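Local coordinates for acyl-CoA dehydrogenase (Slackia heliotrinireducens, PDB 4RM7), which belongs to the acyl-CoA dehydrogenase family, pairing helical N- and C-terminal domains with a middle beta domain, and is modelled as a tetramer, at residues V19-E24 with E79-I83; L254-Q258 with L295-R299; E290-K294 with E332-A337; P327-T331 with C359-Q363. All coordinates share one frame; numbering follows the deposited sequence.

Contact 1 of 4, residues V19-E24 with E79-I83; sequences VREYGE and ELSRI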
loop_
_atom_site.group_PDB
_atom_site.type_symbol
_atom_site.label_atom_id
_atom_site.label_comp_id
_atom_site.label_asym_id
_atom_site.label_seq_id
_atom_site.Cartn_x
_atom_site.Cartn_y
_atom_site.Cartn_z
ATOM N N VAL A 19 27.389 23.608 -9.100
ATOM C CA VAL A 19 26.728 22.577 -9.889
ATOM C C VAL A 19 25.423 23.091 -10.502
ATOM O O VAL A 19 25.139 22.824 -11.660
ATOM C CB VAL A 19 26.471 21.334 -9.041
ATOM C CG1 VAL A 19 25.614 20.332 -9.802
ATOM C CG2 VAL A 19 27.806 20.711 -8.647
ATOM N N ARG A 20 24.659 23.849 -9.722
ATOM C CA ARG A 20 23.393 24.423 -10.177
ATOM C C ARG A 20 23.578 25.450 -11.301
ATOM O O ARG A 20 22.735 25.573 -12.189
ATOM C CB ARG A 20 22.657 25.064 -8.991
ATOM C CG ARG A 20 21.385 25.810 -9.346
ATOM C CD ARG A 20 20.538 26.132 -8.106
ATOM N NE ARG A 20 21.335 26.554 -6.950
ATOM C CZ ARG A 20 21.434 25.864 -5.814
ATOM N NH1 ARG A 20 20.779 24.712 -5.655
ATOM N NH2 ARG A 20 22.186 26.336 -4.831
ATOM N N GLU A 21 24.678 26.189 -11.266
ATOM C CA GLU A 21 24.959 27.157 -12.317
ATOM C C GLU A 21 25.349 26.402 -13.606
ATOM O O GLU A 21 24.944 26.771 -14.700
ATOM C CB GLU A 21 26.044 28.141 -11.854
ATOM C CG GLU A 21 26.859 28.771 -12.948
ATOM C CD GLU A 21 27.672 29.965 -12.457
ATOM O OE1 GLU A 21 27.200 30.661 -11.522
ATOM O OE2 GLU A 21 28.777 30.203 -13.014
ATOM N N TYR A 22 26.105 25.327 -13.470
ATOM C CA TYR A 22 26.416 24.486 -14.612
ATOM C C TYR A 22 25.187 23.808 -15.206
ATOM O O TYR A 22 25.014 23.782 -16.411
ATOM C CB TYR A 22 27.458 23.437 -14.212
ATOM C CG TYR A 22 27.572 22.246 -15.130
ATOM C CD1 TYR A 22 28.197 22.348 -16.346
ATOM C CD2 TYR A 22 27.054 21.025 -14.772
ATOM C CE1 TYR A 22 28.300 21.270 -17.187
ATOM C CE2 TYR A 22 27.156 19.943 -15.604
ATOM C CZ TYR A 22 27.780 20.074 -16.811
ATOM O OH TYR A 22 27.881 18.997 -17.638
ATOM N N GLY A 23 24.340 23.249 -14.356
ATOM C CA GLY A 23 23.178 22.531 -14.829
ATOM C C GLY A 23 22.173 23.397 -15.536
ATOM O O GLY A 23 21.642 23.046 -16.570
ATOM N N GLU A 24 21.925 24.554 -14.959
ATOM C CA GLU A 24 20.979 25.493 -15.502
ATOM C C GLU A 24 21.434 25.989 -16.848
ATOM O O GLU A 24 20.632 26.244 -17.727
ATOM C CB GLU A 24 20.763 26.641 -14.540
ATOM C CG GLU A 24 19.663 26.359 -13.547
ATOM C CD GLU A 24 19.612 27.379 -12.447
ATOM O OE1 GLU A 24 20.238 28.436 -12.587
ATOM O OE2 GLU A 24 18.943 27.122 -11.442
ATOM N N GLU A 79 21.640 16.984 -7.703
ATOM C CA GLU A 79 21.313 18.275 -8.286
ATOM C C GLU A 79 21.227 18.248 -9.813
ATOM O O GLU A 79 20.351 18.891 -10.392
ATOM C CB GLU A 79 22.325 19.339 -7.846
ATOM C CG GLU A 79 22.023 20.774 -8.343
ATOM C CD GLU A 79 20.642 21.351 -7.921
ATOM O OE1 GLU A 79 19.819 20.674 -7.252
ATOM O OE2 GLU A 79 20.379 22.519 -8.268
ATOM N N LEU A 80 22.118 17.506 -10.469
ATOM C CA LEU A 80 22.098 17.453 -11.925
ATOM C C LEU A 80 20.864 16.683 -12.393
ATOM O O LEU A 80 20.256 17.028 -13.401
ATOM C CB LEU A 80 23.381 16.809 -12.467
ATOM C CG LEU A 80 24.600 17.696 -12.221
ATOM C CD1 LEU A 80 25.839 17.046 -12.727
ATOM C CD2 LEU A 80 24.405 19.070 -12.864
ATOM N N SER A 81 20.494 15.650 -11.644
ATOM C CA SER A 81 19.312 14.854 -11.958
ATOM C C SER A 81 18.062 15.669 -11.730
ATOM O O SER A 81 17.057 15.473 -12.416
ATOM C CB SER A 81 19.250 13.583 -11.108
ATOM O OG SER A 81 20.440 12.829 -11.235
ATOM N N ARG A 82 18.129 16.583 -10.762
ATOM C CA ARG A 82 16.989 17.436 -10.446
ATOM C C ARG A 82 16.754 18.452 -11.551
ATOM O O ARG A 82 15.641 18.594 -12.044
ATOM C CB ARG A 82 17.195 18.169 -9.123
ATOM C CG ARG A 82 16.004 19.035 -8.701
ATOM C CD ARG A 82 16.375 19.944 -7.528
ATOM N NE ARG A 82 17.277 21.002 -7.940
ATOM C CZ ARG A 82 16.885 22.055 -8.652
ATOM N NH1 ARG A 82 15.610 22.173 -9.019
ATOM N NH2 ARG A 82 17.762 22.980 -9.012
ATOM N N ILE A 83 17.813 19.167 -11.920
ATOM C CA ILE A 83 17.731 20.171 -12.969
ATOM C C ILE A 83 17.373 19.533 -14.306
ATOM O O ILE A 83 16.551 20.062 -15.035
ATOM C CB ILE A 83 19.057 20.951 -13.108
ATOM C CG1 ILE A 83 19.328 21.788 -11.859
ATOM C CG2 ILE A 83 19.040 21.848 -14.344
ATOM C CD1 ILE A 83 20.772 22.195 -11.742
HETATM O O HOH W 1 17.166 24.839 -11.130
#
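A salt-bridge network of Arg20, Glu79 and Arg82 lies along one flank of a helix pair of the N-terminal domain, helix 10-26 with helix 70-84; the axes of segments 19-24 and 79-83 cross at -34° and approach to 9.4 Å. Glu79, its CG anti to the backbone N, bends at chi2 (58°), bringing its carboxylate to both arginines. Arg82 grips Glu79 side-on with two straight bonds, NE to OE1 (2.7 Å) and NH2 to OE2 (2.8 Å). Across the contact Arg20 NH1 reaches Glu79 OE2 only weakly, at 3.4 Å, its guanidinium turned 81° from the carboxylate; Arg20 NH2 turns back to Asn17. Water 1 adds a link, donating to Glu24 OE2 and accepting from Arg82 NH2. The other flank is apolar: Leu80 CD2 meets Val19 CG1 at 3.5 Å and the edge of the Tyr22 ring. Between the flanks, Ile83 packs on the backbone, CD1 3.8 Å from Arg20 CA and CG2 3.6 Å from Gly23 O, where glycine has no side chain. Arg82 NH1 continues to Glu262 on helix 234-270. Such packing of two helices running in the same general direction belongs to the N-terminal domain of the acyl-CoA dehydrogenase fold.

Contact 2 of 4, residues L254-Q258 with L295-R299; sequences LGEAQ and LTNMR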
loop_
_atom_site.group_PDB
_atom_site.type_symbol
_atom_site.label_atom_id
_atom_site.label_comp_id
_atom_site.label_asym_id
_atom_site.label_seq_id
_atom_site.Cartn_x
_atom_site.Cartn_y
_atom_site.Cartn_z
ATOM N N LEU A 254 16.445 10.173 -6.416
ATOM C CA LEU A 254 15.971 11.247 -5.565
ATOM C C LEU A 254 15.876 12.555 -6.359
ATOM O O LEU A 254 14.883 13.286 -6.306
ATOM C CB LEU A 254 16.914 11.400 -4.383
ATOM C CG LEU A 254 16.770 12.638 -3.510
ATOM C CD1 LEU A 254 15.382 12.681 -2.859
ATOM C CD2 LEU A 254 17.898 12.665 -2.474
ATOM N N GLY A 255 16.930 12.839 -7.098
ATOM C CA GLY A 255 16.983 14.031 -7.904
ATOM C C GLY A 255 15.864 14.060 -8.919
ATOM O O GLY A 255 15.165 15.065 -9.041
ATOM N N GLU A 256 15.688 12.972 -9.662
ATOM C CA GLU A 256 14.669 12.967 -10.699
ATOM C C GLU A 256 13.284 13.085 -10.061
ATOM O O GLU A 256 12.432 13.833 -10.547
ATOM C CB GLU A 256 14.761 11.710 -11.555
ATOM C CG GLU A 256 16.036 11.600 -12.348
ATOM C CD GLU A 256 15.905 10.614 -13.499
ATOM O OE1 GLU A 256 16.588 9.566 -13.486
ATOM O OE2 GLU A 256 15.122 10.893 -14.428
ATOM N N ALA A 257 13.069 12.335 -8.979
ATOM C CA ALA A 257 11.817 12.387 -8.242
ATOM C C ALA A 257 11.534 13.819 -7.794
ATOM O O ALA A 257 10.409 14.315 -7.867
ATOM C CB ALA A 257 11.864 11.430 -7.021
ATOM N N GLN A 258 12.580 14.492 -7.349
ATOM C CA GLN A 258 12.432 15.856 -6.887
ATOM C C GLN A 258 11.977 16.772 -8.038
ATOM O O GLN A 258 11.226 17.728 -7.816
ATOM C CB GLN A 258 13.750 16.341 -6.276
ATOM C CG GLN A 258 13.697 17.751 -5.759
ATOM C CD GLN A 258 12.727 17.892 -4.610
ATOM O OE1 GLN A 258 12.970 17.371 -3.534
ATOM N NE2 GLN A 258 11.621 18.605 -4.832
ATOM N N LEU A 295 9.986 12.047 -0.318
ATOM C CA LEU A 295 11.223 12.736 -0.691
ATOM C C LEU A 295 12.093 12.949 0.544
ATOM O O LEU A 295 13.316 12.780 0.489
ATOM C CB LEU A 295 10.942 14.083 -1.340
ATOM C CG LEU A 295 10.365 14.126 -2.738
ATOM C CD1 LEU A 295 9.978 15.560 -3.086
ATOM C CD2 LEU A 295 11.419 13.574 -3.693
ATOM N N THR A 296 11.454 13.325 1.651
ATOM C CA THR A 296 12.165 13.526 2.916
ATOM C C THR A 296 12.883 12.242 3.327
ATOM O O THR A 296 14.060 12.264 3.665
ATOM C CB THR A 296 11.212 13.971 4.047
ATOM O OG1 THR A 296 10.414 15.072 3.594
ATOM C CG2 THR A 296 12.004 14.419 5.281
ATOM N N ASN A 297 12.168 11.128 3.282
ATOM C CA ASN A 297 12.729 9.835 3.652
ATOM C C ASN A 297 13.883 9.411 2.720
ATOM O O ASN A 297 14.953 9.035 3.179
ATOM C CB ASN A 297 11.615 8.765 3.677
ATOM C CG ASN A 297 10.680 8.906 4.886
ATOM O OD1 ASN A 297 11.016 9.558 5.876
ATOM N ND2 ASN A 297 9.513 8.269 4.815
HETATM N N MSE A 298 13.660 9.485 1.413
HETATM C CA MSE A 298 14.697 9.203 0.431
HETATM C C MSE A 298 15.985 9.956 0.708
HETATM O O MSE A 298 17.068 9.365 0.694
HETATM C CB MSE A 298 14.227 9.565 -0.969
HETATM C CG MSE A 298 13.125 8.685 -1.516
HETATM SE SE MSE A 298 12.713 9.276 -3.333
HETATM C CE MSE A 298 10.834 9.681 -3.076
ATOM N N ARG A 299 15.854 11.257 0.957
ATOM C CA ARG A 299 17.003 12.143 1.113
ATOM C C ARG A 299 17.750 11.788 2.385
ATOM O O ARG A 299 18.972 11.696 2.397
ATOM C CB ARG A 299 16.557 13.611 1.124
ATOM C CG ARG A 299 17.696 14.612 1.087
ATOM C CD ARG A 299 17.217 16.034 0.749
ATOM N NE ARG A 299 16.890 16.161 -0.666
ATOM C CZ ARG A 299 15.688 16.456 -1.160
ATOM N NH1 ARG A 299 14.650 16.657 -0.347
ATOM N NH2 ARG A 299 15.524 16.524 -2.487
HETATM O O HOH W 2 12.096 17.833 -1.111
#
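Leu254 and Gln258, one turn apart on helix 234-270, take hold of the Arg299 side chain of helix 282-311 from two directions within the C-terminal helical domain, where segments 254-258 and 295-299 run nearly antiparallel (160°). Leu254 meets Arg299 at about a right angle: CD2 rests against the Arg299 CA at 3.7 Å, while CD1 stands over one face of the guanidinium, offset toward its rim. Gln258 comes to the edge instead. Its CG is anti to the backbone N and the chain then bends at chi2 (64°), turning OE1 to Arg299 NH2 in a 2.9 Å hydrogen bond that lies nearly in the guanidinium plane. The same glutamine crosses Leu295 squarely, OE1 lying 3.5 Å from Leu295 CD1. Leu295 CD2 lies against Ala257 CB at 4.0 Å, and Leu254 CD1 fits beside CB of the selenomethionine Met298 (3.8 Å). The polar ends are buried but partnered: Arg299 NE forms a salt bridge with Glu78 of helix 70-84, and Gln258 NE2 is hydrogen-bonded to Tyr384 OH of the second subunit. Water 2 completes the pairing, donating to Gln258 OE1 at 2.6 Å and accepting from Arg299 NH1 at 2.9 Å.

Contact 3 of 4, residues E290-K294 with E332-A337; sequences EMEVK and EVASDA
Met291 and Val333 mark the closest backbone approach, their CA atoms 5.4 Å apart, where segments 290-294 and 332-337 pack antiparallel at 156°, their axes approaching to 9.8 Å. They lie on helix 282-311 and helix 316-341, successive helices of the C-terminal helical domain, and the contact couples an apolar half to a charged margin. The selenomethionine Met291 carries the inner half. It slides past Asp336 in the opposite direction, SE lying 3.6 Å from Asp336 CB; a bend at chi3 (85°) then lays its methyl along the other helix, with CE 3.5 Å from Val333 O and 3.7 Å from Ala337 CB. Met261 and Ala264 of helix 234-270 also touch Met291, so it packs on both helix 316-341 and helix 234-270. One turn on, Lys294 runs alongside Val333, Lys294 CB to Val333 CG2 at 3.9 Å, and its chain beyond CG is fully extended, carrying the ammonium to the outer margin. Nearby, Ser335 O accepts from Arg360 NH2 of the third subunit, while Glu290 OE1 and Glu292 OE1 are hydrogen-bonded to Tyr324 OH and Tyr384 OH of the second subunit. Asp336 OD2, 4.5 Å from Lys294 NZ, is too distant for a salt bridge. The salt bridge itself goes to Glu332, whose side chain Lys294 crosses at about a right angle: NZ meets OE1 at 2.6 Å on its anti side, 25° out of the carboxylate plane.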
loop_
_atom_site.group_PDB
_atom_site.type_symbol
_atom_site.label_atom_id
_atom_site.label_comp_id
_atom_site.label_asym_id
_atom_site.label_seq_id
_atom_site.Cartn_x
_atom_site.Cartn_y
_atom_site.Cartn_z
ATOM N N GLU A 290 2.051 13.395 0.878
ATOM C CA GLU A 290 2.543 12.024 0.731
ATOM C C GLU A 290 3.884 12.013 -0.040
ATOM O O GLU A 290 4.858 11.391 0.370
ATOM C CB GLU A 290 1.494 11.179 0.018
ATOM C CG GLU A 290 1.739 9.717 0.096
ATOM C CD GLU A 290 1.187 9.126 1.380
ATOM O OE1 GLU A 290 0.080 9.540 1.807
ATOM O OE2 GLU A 290 1.872 8.256 1.964
HETATM N N MSE A 291 3.929 12.752 -1.145
HETATM C CA MSE A 291 5.150 12.908 -1.936
HETATM C C MSE A 291 6.300 13.584 -1.176
HETATM O O MSE A 291 7.447 13.150 -1.269
HETATM C CB MSE A 291 4.848 13.698 -3.205
HETATM C CG MSE A 291 3.992 12.930 -4.195
HETATM SE SE MSE A 291 2.939 14.102 -5.345
HETATM C CE MSE A 291 4.246 14.481 -6.765
ATOM N N GLU A 292 6.008 14.648 -0.439
ATOM C CA GLU A 292 7.065 15.315 0.287
ATOM C C GLU A 292 7.594 14.415 1.422
ATOM O O GLU A 292 8.780 14.477 1.760
ATOM C CB GLU A 292 6.583 16.662 0.826
ATOM C CG GLU A 292 7.732 17.575 1.304
ATOM C CD GLU A 292 8.730 17.950 0.181
ATOM O OE1 GLU A 292 8.321 18.026 -0.983
ATOM O OE2 GLU A 292 9.925 18.183 0.453
ATOM N N VAL A 293 6.737 13.573 1.999
ATOM C CA VAL A 293 7.196 12.626 3.012
ATOM C C VAL A 293 8.175 11.628 2.392
ATOM O O VAL A 293 9.238 11.338 2.953
ATOM C CB VAL A 293 6.054 11.834 3.644
ATOM C CG1 VAL A 293 6.615 10.633 4.378
ATOM C CG2 VAL A 293 5.240 12.695 4.585
ATOM N N LYS A 294 7.815 11.107 1.227
ATOM C CA LYS A 294 8.692 10.158 0.564
ATOM C C LYS A 294 10.023 10.809 0.183
ATOM O O LYS A 294 11.075 10.201 0.374
ATOM C CB LYS A 294 8.002 9.549 -0.657
ATOM C CG LYS A 294 6.880 8.609 -0.235
ATOM C CD LYS A 294 6.155 8.037 -1.409
ATOM C CE LYS A 294 4.930 7.285 -0.946
ATOM N NZ LYS A 294 4.145 6.761 -2.101
ATOM N N GLU A 332 6.892 6.051 -7.239
ATOM C CA GLU A 332 5.565 6.413 -6.741
ATOM C C GLU A 332 5.358 7.935 -6.765
ATOM O O GLU A 332 4.276 8.423 -7.151
ATOM C CB GLU A 332 5.357 5.849 -5.329
ATOM C CG GLU A 332 5.419 4.328 -5.293
ATOM C CD GLU A 332 5.289 3.726 -3.897
ATOM O OE1 GLU A 332 5.232 4.488 -2.900
ATOM O OE2 GLU A 332 5.235 2.478 -3.812
ATOM N N VAL A 333 6.394 8.682 -6.371
ATOM C CA VAL A 333 6.340 10.131 -6.471
ATOM C C VAL A 333 6.132 10.588 -7.924
ATOM O O VAL A 333 5.252 11.415 -8.225
ATOM C CB VAL A 333 7.608 10.777 -5.898
ATOM C CG1 VAL A 333 7.611 12.297 -6.155
ATOM C CG2 VAL A 333 7.668 10.518 -4.428
ATOM N N ALA A 334 6.939 10.056 -8.827
ATOM C CA ALA A 334 6.809 10.439 -10.222
ATOM C C ALA A 334 5.407 10.092 -10.761
ATOM O O ALA A 334 4.787 10.888 -11.465
ATOM C CB ALA A 334 7.886 9.772 -11.037
ATOM N N SER A 335 4.901 8.916 -10.399
ATOM C CA SER A 335 3.564 8.501 -10.809
ATOM C C SER A 335 2.460 9.428 -10.264
ATOM O O SER A 335 1.524 9.787 -11.000
ATOM C CB SER A 335 3.296 7.065 -10.366
ATOM O OG SER A 335 2.048 6.620 -10.880
ATOM N N ASP A 336 2.572 9.794 -8.984
ATOM C CA ASP A 336 1.664 10.762 -8.357
ATOM C C ASP A 336 1.735 12.122 -9.029
ATOM O O ASP A 336 0.709 12.801 -9.184
ATOM C CB ASP A 336 1.961 10.932 -6.863
ATOM C CG ASP A 336 1.396 9.798 -6.020
ATOM O OD1 ASP A 336 0.300 9.309 -6.365
ATOM O OD2 ASP A 336 2.057 9.392 -5.024
ATOM N N ALA A 337 2.942 12.522 -9.420
ATOM C CA ALA A 337 3.102 13.749 -10.198
ATOM C C ALA A 337 2.357 13.653 -11.525
ATOM O O ALA A 337 1.665 14.594 -11.903
ATOM C CB ALA A 337 4.562 14.051 -10.442
#

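Contact 4 of 4, residues P327-T331 with C359-Q363; sequences PKAAT and CRGYQ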
loop_
_atom_site.group_PDB
_atom_site.type_symbol
_atom_site.label_atom_id
_atom_site.label_comp_id
_atom_site.label_asym_id
_atom_site.label_seq_id
_atom_site.Cartn_x
_atom_site.Cartn_y
_atom_site.Cartn_z
ATOM N N PRO A 327 14.293 3.677 -4.894
ATOM C CA PRO A 327 13.789 3.660 -6.273
ATOM C C PRO A 327 12.281 3.431 -6.342
ATOM O O PRO A 327 11.601 4.080 -7.141
ATOM C CB PRO A 327 14.553 2.494 -6.914
ATOM C CG PRO A 327 15.816 2.390 -6.115
ATOM C CD PRO A 327 15.378 2.691 -4.701
ATOM N N LYS A 328 11.745 2.557 -5.498
ATOM C CA LYS A 328 10.305 2.332 -5.542
ATOM C C LYS A 328 9.577 3.603 -5.086
ATOM O O LYS A 328 8.589 4.021 -5.701
ATOM C CB LYS A 328 9.915 1.144 -4.680
ATOM C CG LYS A 328 8.464 0.762 -4.800
ATOM C CD LYS A 328 8.098 -0.176 -3.702
ATOM C CE LYS A 328 6.866 -0.976 -4.058
ATOM N NZ LYS A 328 6.468 -1.872 -2.927
ATOM N N ALA A 329 10.080 4.234 -4.024
ATOM C CA ALA A 329 9.502 5.490 -3.560
ATOM C C ALA A 329 9.581 6.543 -4.650
ATOM O O ALA A 329 8.624 7.289 -4.873
ATOM C CB ALA A 329 10.192 5.973 -2.324
ATOM N N ALA A 330 10.717 6.595 -5.339
ATOM C CA ALA A 330 10.881 7.579 -6.397
ATOM C C ALA A 330 9.838 7.366 -7.507
ATOM O O ALA A 330 9.267 8.335 -8.027
ATOM C CB ALA A 330 12.274 7.525 -6.958
ATOM N N THR A 331 9.583 6.103 -7.848
ATOM C CA THR A 331 8.635 5.778 -8.906
ATOM C C THR A 331 7.230 6.216 -8.509
ATOM O O THR A 331 6.480 6.715 -9.334
ATOM C CB THR A 331 8.643 4.270 -9.246
ATOM O OG1 THR A 331 9.972 3.876 -9.587
ATOM C CG2 THR A 331 7.751 3.979 -10.436
ATOM N N CYS A 359 12.719 6.168 -13.167
ATOM C CA CYS A 359 12.728 5.696 -11.784
ATOM C C CYS A 359 12.354 4.216 -11.684
ATOM O O CYS A 359 12.922 3.487 -10.883
ATOM C CB CYS A 359 11.814 6.552 -10.940
ATOM S SG CYS A 359 12.494 8.231 -10.689
ATOM N N ARG A 360 11.445 3.759 -12.540
ATOM C CA ARG A 360 11.089 2.345 -12.573
ATOM C C ARG A 360 12.313 1.502 -12.860
ATOM O O ARG A 360 12.442 0.411 -12.331
ATOM C CB ARG A 360 10.018 2.065 -13.628
ATOM C CG ARG A 360 9.546 0.613 -13.654
ATOM C CD ARG A 360 8.722 0.302 -12.413
ATOM N NE ARG A 360 8.411 -1.127 -12.225
ATOM C CZ ARG A 360 9.307 -2.063 -11.913
ATOM N NH1 ARG A 360 10.594 -1.746 -11.787
ATOM N NH2 ARG A 360 8.920 -3.325 -11.754
ATOM N N GLY A 361 13.206 2.022 -13.697
ATOM C CA GLY A 361 14.442 1.339 -14.055
ATOM C C GLY A 361 15.432 1.228 -12.899
ATOM O O GLY A 361 16.160 0.250 -12.764
ATOM N N TYR A 362 15.450 2.228 -12.041
ATOM C CA TYR A 362 16.268 2.165 -10.850
ATOM C C TYR A 362 15.924 0.973 -9.934
ATOM O O TYR A 362 16.743 0.538 -9.140
ATOM C CB TYR A 362 16.144 3.486 -10.101
ATOM C CG TYR A 362 16.776 4.647 -10.841
ATOM C CD1 TYR A 362 17.903 4.460 -11.642
ATOM C CD2 TYR A 362 16.244 5.924 -10.753
ATOM C CE1 TYR A 362 18.485 5.519 -12.313
ATOM C CE2 TYR A 362 16.824 6.990 -11.417
ATOM C CZ TYR A 362 17.943 6.785 -12.190
ATOM O OH TYR A 362 18.511 7.848 -12.848
ATOM N N GLN A 363 14.727 0.421 -10.059
ATOM C CA GLN A 363 14.370 -0.747 -9.265
ATOM C C GLN A 363 15.097 -2.010 -9.720
ATOM O O GLN A 363 15.077 -2.999 -8.998
ATOM C CB GLN A 363 12.871 -0.974 -9.297
ATOM C CG GLN A 363 12.084 0.092 -8.549
ATOM C CD GLN A 363 10.599 -0.242 -8.475
ATOM O OE1 GLN A 363 9.758 0.515 -8.953
ATOM N NE2 GLN A 363 10.275 -1.380 -7.873
#
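Pro327 sets its ring against Tyr362 and Gln363, in a buried contact between helix 316-341 and the segment 359-363. Its CB lies 3.6 Å from the Tyr362 carbonyl carbon and 3.7 Å from Tyr362 CB, and CG comes up to Tyr362 O; the CG of Gln363 packs against CB as well. Here helix 316-341 is kinked, the N atoms of Pro327 and Lys328 making no bond to the preceding turn. Lys328, exposed, follows: the Gln363 side chain passes obliquely over its root, OE1 at 3.9 Å from Lys328 CA, while the extended lysine chain leads its amine away. Ala330 presses its methyl on the sulfur of Cys359, CB to SG at 3.8 Å.

Thr331 closes the segment one turn further along the helix from Pro327, with its CA 5.0 Å from that of Cys359. Its OG1 is anti to the carbonyl carbon (chi1 -56°) and bonds back to Pro327 O at 2.9 Å. That carbonyl also receives Thr331 N, the two donors arriving from opposite faces of its plane. OG1 also lies 3.2 Å from the Cys359 carbonyl carbon, a packing contact without a hydrogen bond across the helices.

Outside the pair, Tyr362 OH is hydrogen-bonded to Glu256, and Arg360 is held by Gln339 and Ser335 of the third subunit. Ala330 meets Ala257 and Met298, so in the C-terminal domain helix 316-341 packs on helices 234-270, 282-311 and 351-362, and Tyr362 also reaches helix 234-270 directly.

From the N terminus, contact 1 closes the first loop, entirely within the N-terminal helical domain, and the strands of the middle domain follow before contact 2 opens. The later three overlap in a chain: contact 3 starts on helix 282-311 before contact 2 has closed and so crosses it, and contact 4 likewise crosses contact 3 on helix 316-341. Contacts 2 and 4 are in series yet touch, by packing and by the probable hydrogen bond of Glu256 with Tyr362. Contacts 2 and 3 meet where Met298 packs on Val333. Contact 1 joins this group through Arg82 and Ser81, which pack on 254-258, tying the N-terminal helices to the C-terminal domain.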